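Local coordinates for DUF3298 domain-containing protein (Pseudomonas aeruginosa, PDB 4E72), which is of unknown function but belongs to the DUF3298 family and is probably exported as a lipoprotein, at residues A51-T56 / A69-Q74; I33-F38 / P46-A51; A89-R92 / L98-I101. All coordinates share one frame; numbering follows the deposited sequence.

Contact 1. Residues A51-T56 / A69-Q74; sequences ALLEMT and AAYERQ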
ATOM      1  N   ALA A  51      -7.200  -5.139   5.926  1.00 31.40           N
ATOM      2  CA  ALA A  51      -6.427  -4.052   5.316  1.00 31.00           C
ATOM      3  C   ALA A  51      -7.074  -3.601   3.998  1.00 35.33           C
ATOM      4  O   ALA A  51      -7.072  -2.402   3.706  1.00 34.17           O
ATOM      5  CB  ALA A  51      -4.977  -4.471   5.094  1.00 31.18           C
ATOM      6  N   LEU A  52      -7.675  -4.539   3.230  1.00 31.68           N
ATOM      7  CA  LEU A  52      -8.383  -4.165   2.000  1.00 30.70           C
ATOM      8  C   LEU A  52      -9.711  -3.497   2.314  1.00 34.62           C
ATOM      9  O   LEU A  52     -10.060  -2.523   1.662  1.00 33.75           O
ATOM     10  CB  LEU A  52      -8.630  -5.367   1.105  1.00 30.75           C
ATOM     11  CG  LEU A  52      -7.436  -5.868   0.341  1.00 32.80           C
ATOM     12  CD1 LEU A  52      -7.725  -7.243  -0.242  1.00 33.03           C
ATOM     13  CD2 LEU A  52      -7.001  -4.860  -0.717  1.00 30.79           C
ATOM     14  N   LEU A  53     -10.412  -3.970   3.362  1.00 32.93           N
ATOM     15  CA  LEU A  53     -11.692  -3.388   3.780  1.00 33.05           C
ATOM     16  C   LEU A  53     -11.526  -1.946   4.262  1.00 38.53           C
ATOM     17  O   LEU A  53     -12.432  -1.140   4.042  1.00 37.36           O
ATOM     18  CB  LEU A  53     -12.369  -4.236   4.861  1.00 33.38           C
ATOM     19  CG  LEU A  53     -13.029  -5.523   4.376  1.00 37.22           C
ATOM     20  CD1 LEU A  53     -13.396  -6.416   5.555  1.00 37.23           C
ATOM     21  CD2 LEU A  53     -14.250  -5.231   3.491  1.00 39.04           C
ATOM     22  N   GLU A  54     -10.363  -1.620   4.877  1.00 37.00           N
ATOM     23  CA  GLU A  54     -10.009  -0.265   5.359  1.00 36.99           C
ATOM     24  C   GLU A  54      -9.906   0.726   4.200  1.00 40.72           C
ATOM     25  O   GLU A  54     -10.213   1.903   4.367  1.00 41.88           O
ATOM     26  CB  GLU A  54      -8.665  -0.288   6.121  1.00 37.90           C
ATOM     27  CG  GLU A  54      -8.726  -0.898   7.523  1.00 51.34           C
ATOM     28  CD  GLU A  54      -9.483  -0.156   8.613  1.00 83.71           C
ATOM     29  OE1 GLU A  54      -9.750   1.060   8.465  1.00 84.72           O
ATOM     30  OE2 GLU A  54      -9.816  -0.809   9.628  1.00 87.62           O
HETATM   31  N   MSE A  55      -9.487   0.246   3.026  1.00 36.73           N
HETATM   32  CA  MSE A  55      -9.356   1.064   1.815  1.00 36.65           C
HETATM   33  C   MSE A  55     -10.710   1.397   1.177  1.00 42.23           C
HETATM   34  O   MSE A  55     -10.751   2.157   0.213  1.00 42.65           O
HETATM   35  CB  MSE A  55      -8.480   0.352   0.791  1.00 38.81           C
HETATM   36  CG  MSE A  55      -7.140  -0.082   1.341  1.00 46.12           C
HETATM   37 SE   MSE A  55      -6.153  -0.918  -0.071  0.75 55.18          SE
HETATM   38  CE  MSE A  55      -5.383   0.683  -0.820  1.00 50.37           C
ATOM     39  N   THR A  56     -11.813   0.851   1.703  1.00 40.17           N
ATOM     40  CA  THR A  56     -13.142   1.151   1.171  1.00 40.66           C
ATOM     41  C   THR A  56     -13.829   2.244   1.993  1.00 49.95           C
ATOM     42  O   THR A  56     -14.869   2.759   1.565  1.00 51.78           O
ATOM     43  CB  THR A  56     -14.028  -0.102   1.117  1.00 35.99           C
ATOM     44  OG1 THR A  56     -14.382  -0.506   2.445  1.00 31.17           O
ATOM     45  CG2 THR A  56     -13.417  -1.243   0.291  1.00 30.97           C
ATOM     46  N   ALA A  69     -16.868 -10.399   0.998  1.00 32.28           N
ATOM     47  CA  ALA A  69     -18.119 -10.849   0.349  1.00 32.19           C
ATOM     48  C   ALA A  69     -19.279  -9.961   0.789  1.00 36.29           C
ATOM     49  O   ALA A  69     -20.154  -9.674  -0.017  1.00 34.85           O
ATOM     50  CB  ALA A  69     -18.413 -12.300   0.696  1.00 33.58           C
ATOM     51  N   ALA A  70     -19.292  -9.534   2.082  1.00 32.68           N
ATOM     52  CA  ALA A  70     -20.318  -8.614   2.578  1.00 31.49           C
ATOM     53  C   ALA A  70     -20.152  -7.246   1.886  1.00 34.23           C
ATOM     54  O   ALA A  70     -21.151  -6.640   1.508  1.00 33.82           O
ATOM     55  CB  ALA A  70     -20.248  -8.475   4.098  1.00 31.67           C
ATOM     56  N   TYR A  71     -18.900  -6.790   1.681  1.00 30.38           N
ATOM     57  CA  TYR A  71     -18.622  -5.512   0.999  1.00 28.80           C
ATOM     58  C   TYR A  71     -19.108  -5.551  -0.462  1.00 32.12           C
ATOM     59  O   TYR A  71     -19.754  -4.609  -0.912  1.00 32.71           O
ATOM     60  CB  TYR A  71     -17.120  -5.136   1.039  1.00 27.96           C
ATOM     61  CG  TYR A  71     -16.783  -3.975   0.117  1.00 29.37           C
ATOM     62  CD1 TYR A  71     -17.150  -2.672   0.445  1.00 30.44           C
ATOM     63  CD2 TYR A  71     -16.162  -4.190  -1.115  1.00 29.77           C
ATOM     64  CE1 TYR A  71     -16.904  -1.615  -0.422  1.00 30.90           C
ATOM     65  CE2 TYR A  71     -15.936  -3.137  -2.005  1.00 29.00           C
ATOM     66  CZ  TYR A  71     -16.282  -1.848  -1.639  1.00 35.79           C
ATOM     67  OH  TYR A  71     -15.988  -0.785  -2.455  1.00 35.00           O
ATOM     68  N   GLU A  72     -18.751  -6.604  -1.191  1.00 29.69           N
ATOM     69  CA  GLU A  72     -19.119  -6.800  -2.599  1.00 31.28           C
ATOM     70  C   GLU A  72     -20.650  -6.769  -2.761  1.00 35.53           C
ATOM     71  O   GLU A  72     -21.154  -6.018  -3.588  1.00 36.52           O
ATOM     72  CB  GLU A  72     -18.501  -8.116  -3.118  1.00 33.12           C
ATOM     73  CG  GLU A  72     -19.241  -8.756  -4.284  1.00 43.92           C
ATOM     74  CD  GLU A  72     -18.468  -9.909  -4.871  1.00 65.82           C
ATOM     75  OE1 GLU A  72     -18.595 -11.039  -4.349  1.00 72.01           O
ATOM     76  OE2 GLU A  72     -17.692  -9.671  -5.822  1.00 62.94           O
ATOM     77  N   ARG A  73     -21.373  -7.515  -1.905  1.00 31.59           N
ATOM     78  CA  ARG A  73     -22.836  -7.572  -1.841  1.00 32.07           C
ATOM     79  C   ARG A  73     -23.412  -6.165  -1.565  1.00 34.94           C
ATOM     80  O   ARG A  73     -24.316  -5.728  -2.288  1.00 32.42           O
ATOM     81  CB  ARG A  73     -23.262  -8.587  -0.761  1.00 31.26           C
ATOM     82  CG  ARG A  73     -24.735  -8.611  -0.367  1.00 46.66           C
ATOM     83  CD  ARG A  73     -25.064  -9.862   0.450  1.00 51.98           C
ATOM     84  NE  ARG A  73     -24.356  -9.939   1.739  1.00 69.29           N
ATOM     85  CZ  ARG A  73     -23.425 -10.843   2.052  1.00 82.25           C
ATOM     86  NH1 ARG A  73     -23.042 -11.753   1.160  1.00 65.50           N
ATOM     87  NH2 ARG A  73     -22.868 -10.844   3.256  1.00 69.11           N
ATOM     88  N   GLN A  74     -22.891  -5.464  -0.531  1.00 31.23           N
ATOM     89  CA  GLN A  74     -23.361  -4.118  -0.206  1.00 31.01           C
ATOM     90  C   GLN A  74     -23.109  -3.111  -1.370  1.00 33.32           C
ATOM     91  O   GLN A  74     -24.031  -2.391  -1.744  1.00 33.06           O
ATOM     92  CB  GLN A  74     -22.725  -3.612   1.087  1.00 32.02           C
ATOM     93  CG  GLN A  74     -23.342  -2.284   1.561  1.00 42.16           C
ATOM     94  CD  GLN A  74     -22.645  -1.671   2.747  1.00 53.08           C
ATOM     95  OE1 GLN A  74     -21.869  -2.313   3.459  1.00 49.00           O
ATOM     96  NE2 GLN A  74     -22.924  -0.408   2.989  1.00 39.58           N
TER

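Contact 2. Residues I33-F38 / P46-A51; sequences IDTLKF and PIVERA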
ATOM      1  N   ILE A  33     -12.231  -8.079  -7.052  1.00 33.33           N
ATOM      2  CA  ILE A  33     -11.427  -8.395  -5.858  1.00 34.14           C
ATOM      3  C   ILE A  33     -10.381  -9.461  -6.197  1.00 41.23           C
ATOM      4  O   ILE A  33     -10.738 -10.562  -6.617  1.00 41.46           O
ATOM      5  CB  ILE A  33     -12.320  -8.837  -4.650  1.00 37.88           C
ATOM      6  CG1 ILE A  33     -13.219  -7.669  -4.166  1.00 37.56           C
ATOM      7  CG2 ILE A  33     -11.460  -9.400  -3.471  1.00 38.96           C
ATOM      8  CD1 ILE A  33     -14.409  -8.101  -3.374  1.00 40.25           C
ATOM      9  N   ASP A  34      -9.093  -9.123  -5.990  1.00 39.51           N
ATOM     10  CA  ASP A  34      -7.928  -9.974  -6.232  1.00 40.04           C
ATOM     11  C   ASP A  34      -7.105 -10.049  -4.949  1.00 44.53           C
ATOM     12  O   ASP A  34      -6.244  -9.208  -4.703  1.00 42.39           O
ATOM     13  CB  ASP A  34      -7.102  -9.423  -7.415  1.00 41.83           C
ATOM     14  CG  ASP A  34      -5.852 -10.214  -7.791  1.00 59.01           C
ATOM     15  OD1 ASP A  34      -5.645 -11.326  -7.224  1.00 60.11           O
ATOM     16  OD2 ASP A  34      -5.065  -9.718  -8.637  1.00 67.28           O
ATOM     17  N   THR A  35      -7.387 -11.049  -4.117  1.00 43.68           N
ATOM     18  CA  THR A  35      -6.714 -11.145  -2.832  1.00 43.42           C
ATOM     19  C   THR A  35      -5.863 -12.426  -2.733  1.00 48.46           C
ATOM     20  O   THR A  35      -5.672 -13.129  -3.736  1.00 46.79           O
ATOM     21  CB  THR A  35      -7.724 -10.964  -1.701  1.00 50.04           C
ATOM     22  OG1 THR A  35      -7.011 -10.690  -0.497  1.00 54.13           O
ATOM     23  CG2 THR A  35      -8.691 -12.148  -1.548  1.00 47.50           C
ATOM     24  N   LEU A  36      -5.302 -12.669  -1.523  1.00 46.94           N
ATOM     25  CA  LEU A  36      -4.392 -13.764  -1.221  1.00 48.56           C
ATOM     26  C   LEU A  36      -4.713 -14.505   0.067  1.00 52.62           C
ATOM     27  O   LEU A  36      -5.133 -13.903   1.063  1.00 50.46           O
ATOM     28  CB  LEU A  36      -2.961 -13.210  -1.051  1.00 48.60           C
ATOM     29  CG  LEU A  36      -2.276 -12.509  -2.208  1.00 53.54           C
ATOM     30  CD1 LEU A  36      -1.076 -11.749  -1.701  1.00 53.77           C
ATOM     31  CD2 LEU A  36      -1.851 -13.501  -3.288  1.00 58.32           C
ATOM     32  N   LYS A  37      -4.401 -15.810   0.054  1.00 50.36           N
ATOM     33  CA  LYS A  37      -4.457 -16.725   1.189  1.00 50.25           C
ATOM     34  C   LYS A  37      -3.079 -17.367   1.330  1.00 51.27           C
ATOM     35  O   LYS A  37      -2.401 -17.593   0.329  1.00 49.64           O
ATOM     36  CB  LYS A  37      -5.566 -17.768   1.039  1.00 54.22           C
ATOM     37  CG  LYS A  37      -6.820 -17.392   1.814  1.00 72.75           C
ATOM     38  CD  LYS A  37      -7.877 -18.478   1.760  1.00 82.31           C
ATOM     39  CE  LYS A  37      -9.181 -18.025   2.368  1.00 88.68           C
ATOM     40  NZ  LYS A  37     -10.212 -19.097   2.308  1.00 98.57           N
ATOM     41  N   PHE A  38      -2.646 -17.595   2.572  1.00 48.12           N
ATOM     42  CA  PHE A  38      -1.352 -18.187   2.895  1.00 47.95           C
ATOM     43  C   PHE A  38      -1.596 -19.514   3.646  1.00 54.48           C
ATOM     44  O   PHE A  38      -1.972 -19.494   4.825  1.00 54.65           O
ATOM     45  CB  PHE A  38      -0.479 -17.204   3.707  1.00 48.11           C
ATOM     46  CG  PHE A  38      -0.062 -15.935   2.985  1.00 47.67           C
ATOM     47  CD1 PHE A  38      -0.858 -14.792   3.029  1.00 48.12           C
ATOM     48  CD2 PHE A  38       1.154 -15.865   2.311  1.00 49.56           C
ATOM     49  CE1 PHE A  38      -0.455 -13.611   2.397  1.00 47.22           C
ATOM     50  CE2 PHE A  38       1.552 -14.681   1.669  1.00 50.40           C
ATOM     51  CZ  PHE A  38       0.747 -13.565   1.723  1.00 46.48           C
ATOM     52  N   PRO A  46      -6.859 -13.045   7.489  1.00 40.96           N
ATOM     53  CA  PRO A  46      -7.782 -11.977   7.936  1.00 39.00           C
ATOM     54  C   PRO A  46      -7.134 -10.592   8.028  1.00 39.88           C
ATOM     55  O   PRO A  46      -7.850  -9.584   8.040  1.00 37.74           O
ATOM     56  CB  PRO A  46      -8.239 -12.447   9.320  1.00 42.07           C
ATOM     57  CG  PRO A  46      -7.190 -13.365   9.789  1.00 48.17           C
ATOM     58  CD  PRO A  46      -6.598 -14.012   8.582  1.00 43.82           C
ATOM     59  N   ILE A  47      -5.789 -10.547   8.123  1.00 35.38           N
ATOM     60  CA  ILE A  47      -4.992  -9.315   8.190  1.00 33.89           C
ATOM     61  C   ILE A  47      -5.051  -8.615   6.810  1.00 35.24           C
ATOM     62  O   ILE A  47      -5.192  -7.386   6.723  1.00 33.66           O
ATOM     63  CB  ILE A  47      -3.543  -9.664   8.628  1.00 37.14           C
ATOM     64  CG1 ILE A  47      -3.477  -9.922  10.166  1.00 38.73           C
ATOM     65  CG2 ILE A  47      -2.537  -8.601   8.162  1.00 36.57           C
ATOM     66  CD1 ILE A  47      -2.092 -10.553  10.698  1.00 45.87           C
ATOM     67  N   VAL A  48      -4.965  -9.407   5.749  1.00 30.68           N
ATOM     68  CA  VAL A  48      -5.045  -8.899   4.386  1.00 30.51           C
ATOM     69  C   VAL A  48      -6.484  -8.440   4.117  1.00 35.19           C
ATOM     70  O   VAL A  48      -6.681  -7.324   3.636  1.00 35.07           O
ATOM     71  CB  VAL A  48      -4.575  -9.982   3.384  1.00 34.80           C
ATOM     72  CG1 VAL A  48      -4.970  -9.630   1.958  1.00 33.79           C
ATOM     73  CG2 VAL A  48      -3.076 -10.186   3.492  1.00 34.84           C
ATOM     74  N   GLU A  49      -7.480  -9.285   4.458  1.00 32.29           N
ATOM     75  CA  GLU A  49      -8.903  -8.965   4.254  1.00 32.22           C
ATOM     76  C   GLU A  49      -9.269  -7.632   4.927  1.00 34.84           C
ATOM     77  O   GLU A  49      -9.862  -6.786   4.268  1.00 33.97           O
ATOM     78  CB  GLU A  49      -9.820 -10.101   4.760  1.00 34.86           C
ATOM     79  CG  GLU A  49     -11.291  -9.834   4.442  1.00 45.91           C
ATOM     80  CD  GLU A  49     -12.280 -10.937   4.745  1.00 64.05           C
ATOM     81  OE1 GLU A  49     -12.570 -11.164   5.942  1.00 73.38           O
ATOM     82  OE2 GLU A  49     -12.851 -11.495   3.781  1.00 55.86           O
ATOM     83  N   ARG A  50      -8.885  -7.432   6.209  1.00 31.63           N
ATOM     84  CA  ARG A  50      -9.177  -6.209   6.963  1.00 31.51           C
ATOM     85  C   ARG A  50      -8.483  -4.993   6.328  1.00 36.03           C
ATOM     86  O   ARG A  50      -9.120  -3.943   6.188  1.00 36.96           O
ATOM     87  CB  ARG A  50      -8.760  -6.358   8.445  1.00 33.15           C
ATOM     88  CG  ARG A  50      -8.658  -5.034   9.213  1.00 48.76           C
ATOM     89  CD  ARG A  50      -9.974  -4.592   9.826  1.00 67.05           C
ATOM     90  NE  ARG A  50      -9.989  -4.837  11.268  1.00 86.02           N
ATOM     91  CZ  ARG A  50      -9.680  -3.929  12.188  1.00104.03           C
ATOM     92  NH1 ARG A  50      -9.344  -2.694  11.829  1.00 87.87           N
ATOM     93  NH2 ARG A  50      -9.710  -4.246  13.477  1.00 96.83           N
ATOM     94  N   ALA A  51      -7.200  -5.139   5.926  1.00 31.40           N
ATOM     95  CA  ALA A  51      -6.427  -4.052   5.316  1.00 31.00           C
ATOM     96  C   ALA A  51      -7.074  -3.601   3.998  1.00 35.33           C
ATOM     97  O   ALA A  51      -7.072  -2.402   3.706  1.00 34.17           O
ATOM     98  CB  ALA A  51      -4.977  -4.471   5.094  1.00 31.18           C
TER

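Contact 3. Residues A89-R92 / L98-I101; sequences AKVR and LVII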
ATOM      1  N   ALA A  89      -4.598  -7.145  -3.424  1.00 29.08           N
ATOM      2  CA  ALA A  89      -3.510  -7.480  -2.516  1.00 29.92           C
ATOM      3  C   ALA A  89      -2.583  -8.427  -3.227  1.00 34.19           C
ATOM      4  O   ALA A  89      -3.041  -9.446  -3.784  1.00 34.05           O
ATOM      5  CB  ALA A  89      -4.052  -8.121  -1.248  1.00 31.56           C
ATOM      6  N   LYS A  90      -1.298  -8.057  -3.294  1.00 31.53           N
ATOM      7  CA  LYS A  90      -0.261  -8.887  -3.919  1.00 34.08           C
ATOM      8  C   LYS A  90       1.043  -8.810  -3.122  1.00 37.45           C
ATOM      9  O   LYS A  90       1.343  -7.787  -2.484  1.00 36.91           O
ATOM     10  CB  LYS A  90      -0.026  -8.556  -5.415  1.00 37.29           C
ATOM     11  CG  LYS A  90       0.488  -7.153  -5.717  1.00 61.46           C
ATOM     12  CD  LYS A  90       1.082  -7.071  -7.117  1.00 75.52           C
ATOM     13  CE  LYS A  90       2.058  -5.922  -7.243  1.00 92.67           C
ATOM     14  NZ  LYS A  90       2.748  -5.912  -8.567  1.00103.13           N
ATOM     15  N   VAL A  91       1.791  -9.911  -3.133  1.00 33.20           N
ATOM     16  CA  VAL A  91       3.086  -9.970  -2.477  1.00 33.02           C
ATOM     17  C   VAL A  91       4.071  -9.142  -3.312  1.00 37.77           C
ATOM     18  O   VAL A  91       4.302  -9.445  -4.471  1.00 36.35           O
ATOM     19  CB  VAL A  91       3.599 -11.410  -2.228  1.00 36.94           C
ATOM     20  CG1 VAL A  91       5.026 -11.391  -1.679  1.00 36.85           C
ATOM     21  CG2 VAL A  91       2.673 -12.169  -1.272  1.00 36.61           C
ATOM     22  N   ARG A  92       4.578  -8.053  -2.734  1.00 34.98           N
ATOM     23  CA  ARG A  92       5.568  -7.233  -3.406  1.00 34.04           C
ATOM     24  C   ARG A  92       6.928  -7.925  -3.261  1.00 37.69           C
ATOM     25  O   ARG A  92       7.662  -8.021  -4.239  1.00 36.27           O
ATOM     26  CB  ARG A  92       5.582  -5.785  -2.846  1.00 32.05           C
ATOM     27  CG  ARG A  92       6.652  -4.934  -3.540  1.00 37.90           C
ATOM     28  CD  ARG A  92       6.418  -3.455  -3.439  1.00 41.29           C
ATOM     29  NE  ARG A  92       7.586  -2.735  -3.926  1.00 34.49           N
ATOM     30  CZ  ARG A  92       7.585  -1.486  -4.369  1.00 48.17           C
ATOM     31  NH1 ARG A  92       6.454  -0.792  -4.420  1.00 38.29           N
ATOM     32  NH2 ARG A  92       8.718  -0.919  -4.766  1.00 38.64           N
ATOM     33  N   LEU A  98      10.443 -11.757   6.226  1.00 37.38           N
ATOM     34  CA  LEU A  98       9.445 -10.696   6.062  1.00 35.32           C
ATOM     35  C   LEU A  98       8.580 -10.920   4.824  1.00 38.88           C
ATOM     36  O   LEU A  98       9.088 -11.381   3.803  1.00 38.04           O
ATOM     37  CB  LEU A  98      10.085  -9.298   5.950  1.00 34.45           C
ATOM     38  CG  LEU A  98      11.032  -8.778   7.044  1.00 40.12           C
ATOM     39  CD1 LEU A  98      11.353  -7.321   6.780  1.00 40.57           C
ATOM     40  CD2 LEU A  98      10.426  -8.883   8.421  1.00 42.11           C
ATOM     41  N   VAL A  99       7.278 -10.571   4.910  1.00 35.34           N
ATOM     42  CA  VAL A  99       6.360 -10.628   3.756  1.00 34.57           C
ATOM     43  C   VAL A  99       5.902  -9.200   3.506  1.00 35.86           C
ATOM     44  O   VAL A  99       5.335  -8.594   4.406  1.00 35.34           O
ATOM     45  CB  VAL A  99       5.156 -11.609   3.896  1.00 37.92           C
ATOM     46  CG1 VAL A  99       4.429 -11.778   2.557  1.00 37.41           C
ATOM     47  CG2 VAL A  99       5.598 -12.960   4.422  1.00 38.59           C
ATOM     48  N   ILE A 100       6.219  -8.631   2.336  1.00 32.15           N
ATOM     49  CA  ILE A 100       5.806  -7.263   2.017  1.00 30.94           C
ATOM     50  C   ILE A 100       4.630  -7.357   1.058  1.00 32.67           C
ATOM     51  O   ILE A 100       4.797  -7.793  -0.066  1.00 31.95           O
ATOM     52  CB  ILE A 100       6.935  -6.330   1.488  1.00 33.88           C
ATOM     53  CG1 ILE A 100       8.274  -6.454   2.247  1.00 35.23           C
ATOM     54  CG2 ILE A 100       6.437  -4.863   1.330  1.00 33.86           C
ATOM     55  CD1 ILE A 100       8.289  -6.331   3.782  1.00 48.09           C
ATOM     56  N   ILE A 101       3.440  -7.042   1.547  1.00 30.51           N
ATOM     57  CA  ILE A 101       2.199  -7.083   0.783  1.00 30.88           C
ATOM     58  C   ILE A 101       1.859  -5.674   0.348  1.00 33.82           C
ATOM     59  O   ILE A 101       1.815  -4.773   1.187  1.00 31.78           O
ATOM     60  CB  ILE A 101       1.035  -7.741   1.591  1.00 34.23           C
ATOM     61  CG1 ILE A 101       1.369  -9.231   1.899  1.00 35.71           C
ATOM     62  CG2 ILE A 101      -0.300  -7.638   0.814  1.00 34.31           C
ATOM     63  CD1 ILE A 101       0.595  -9.832   3.017  1.00 40.36           C
TER

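Contact 1. Residues A51-T56 / A69-Q74
The ring of Y71 receives T56 over one face. CG2 of T56 stands 3.7 Å from the centroid of the Y71 ring and only 20° off its normal, a CH-pi contact in which the methyl is shifted a little toward the CE1-CZ side. L53 approaches the ring obliquely and meets the stem of the side chain instead, with its CD2 3.8 Å from CB of Y71. The leucine and tyrosine side chains run alongside each other with opposed directions, and CD2 is the branch of L53 that touches.

The tyrosine is carried across by its first torsion: CG lies anti to the backbone N (chi1 169°), and the ring reaches out from helix 68-78. Threonine suits the facing position because its two branches do different work. OG1 turns back to donate to the carbonyl oxygen of L53 (OG1 to O 2.6 Å), with a C=O...donor angle of 145° and the donor tilted modestly from the carbonyl plane. This bond holds the hydroxyl, and with it the rotation about CA-CB that turns CG2 toward the aromatic ring. N of T56 also bonds to that oxygen, at 3.1 Å from O of L53, and holds the backbone.

Y71 is an apt partner, since its face takes a methyl while its OH is hydrogen-bonded to S85. The loop residues L64 and P65 pack against T56 and Y71 respectively. The contact thus joins residues 51-56 to helix 68-78, and L87 of strand 84-95 touches both T56 and Y71.

Contact 2. Residues I33-F38 / P46-A51
A helix laid on a beta-sheet brings V48, on helix 44-54, against T35 of strand 30-37 and F38 just beyond it. V48 points toward the strand and divides its two methyls between these neighbours. CG1, anti to the backbone N (chi1 166°), comes to 3.4 Å from OG1 of T35, a van der Waals touch between a methyl and a hydroxyl oxygen. CG2 goes the other way along the strand and lies at the edge of the F38 ring, near its plane, 4.4 Å from CE1 of F38. The carbonyl oxygen of L36 stands between these two sites, at a looser 4.4 Å from CG1 of V48.

Valine fits here because its short, forked side chain lets the helix backbone come close: the CA atoms of L36 and V48 are 7.5 Å apart. Threonine is likewise compact and beta-branched, a shape well suited to an extended strand. F38, just past the strand, supplies a larger apolar group that reaches back to V48 from the loop, and its backbone N is hydrogen-bonded to D45 near the start of the helix.

V48 also touches A89 of strand 84-95, so it spans two neighbouring, parallel strands. Strand 30-37, the helices that follow and strand 84-95 make up a beta-alpha-beta crossover, in which such apolar helix-to-sheet packing is expected.

Contact 3. Residues A89-R92 / L98-I101
R92 and I100 supply a backbone hydrogen bond between residues 89-92 and 98-101, two arms of a beta hairpin. N of R92 donates to O of I100 at 2.7 Å. The helical backbone of R92 (phi/psi -79°/-46°), together with a further backbone bond between I100 and E93, is consistent with a classic beta bulge opposite I100.

V91 and I101 form the adjoining non-hydrogen-bonded antiparallel pair. Next to it a weaker polar contact, CA-H...O, places CA of I101 3.4 Å from O of K90.

Apolar contacts flank the backbone. CB of A89 approaches CG2 of I101 at 4.3 Å, where alanine's small side chain also touches L52 of helix 44-54. CG2 of V91 meets CG1 of V99 at 4.2 Å, diagonally across the hairpin; together these branched side chains give the backbone an aliphatic cover.

R92 adds the charged element. Its CB lies 3.5 Å from O of I100, but CG is anti to the backbone N and the extended chain leads the guanidinium away to E205 and E102, with K207 close by. Those carboxylates probably offset the like charge of K207. The chemistry therefore implies a hairpin held by backbone bonding and aliphatic cover, with the arginine's charge met partly by E102 of the hairpin itself and partly by E205 of strand 205-208.

In the fold
From the N terminus, contact 2 comes first, closing the short loop between strand 30-37 and helix 44-54. Contact 1 follows, closing the connection from that helix to helix 68-78, and contact 3 closes the tight turn of the hairpin 84-95/98-108. The three lie in series, neither nesting nor crossing, though contacts 1 and 2 share A51. L52 links them all: its CD1 sits 3.5 Å from OG1 of T35 and 3.9 Å from CB of A89. Strands 30-37 and 84-95 are sheet neighbours, with O of D34 probably bonded to N of A89 at 2.9 Å. Together the contacts tie both helices to the mixed sheet.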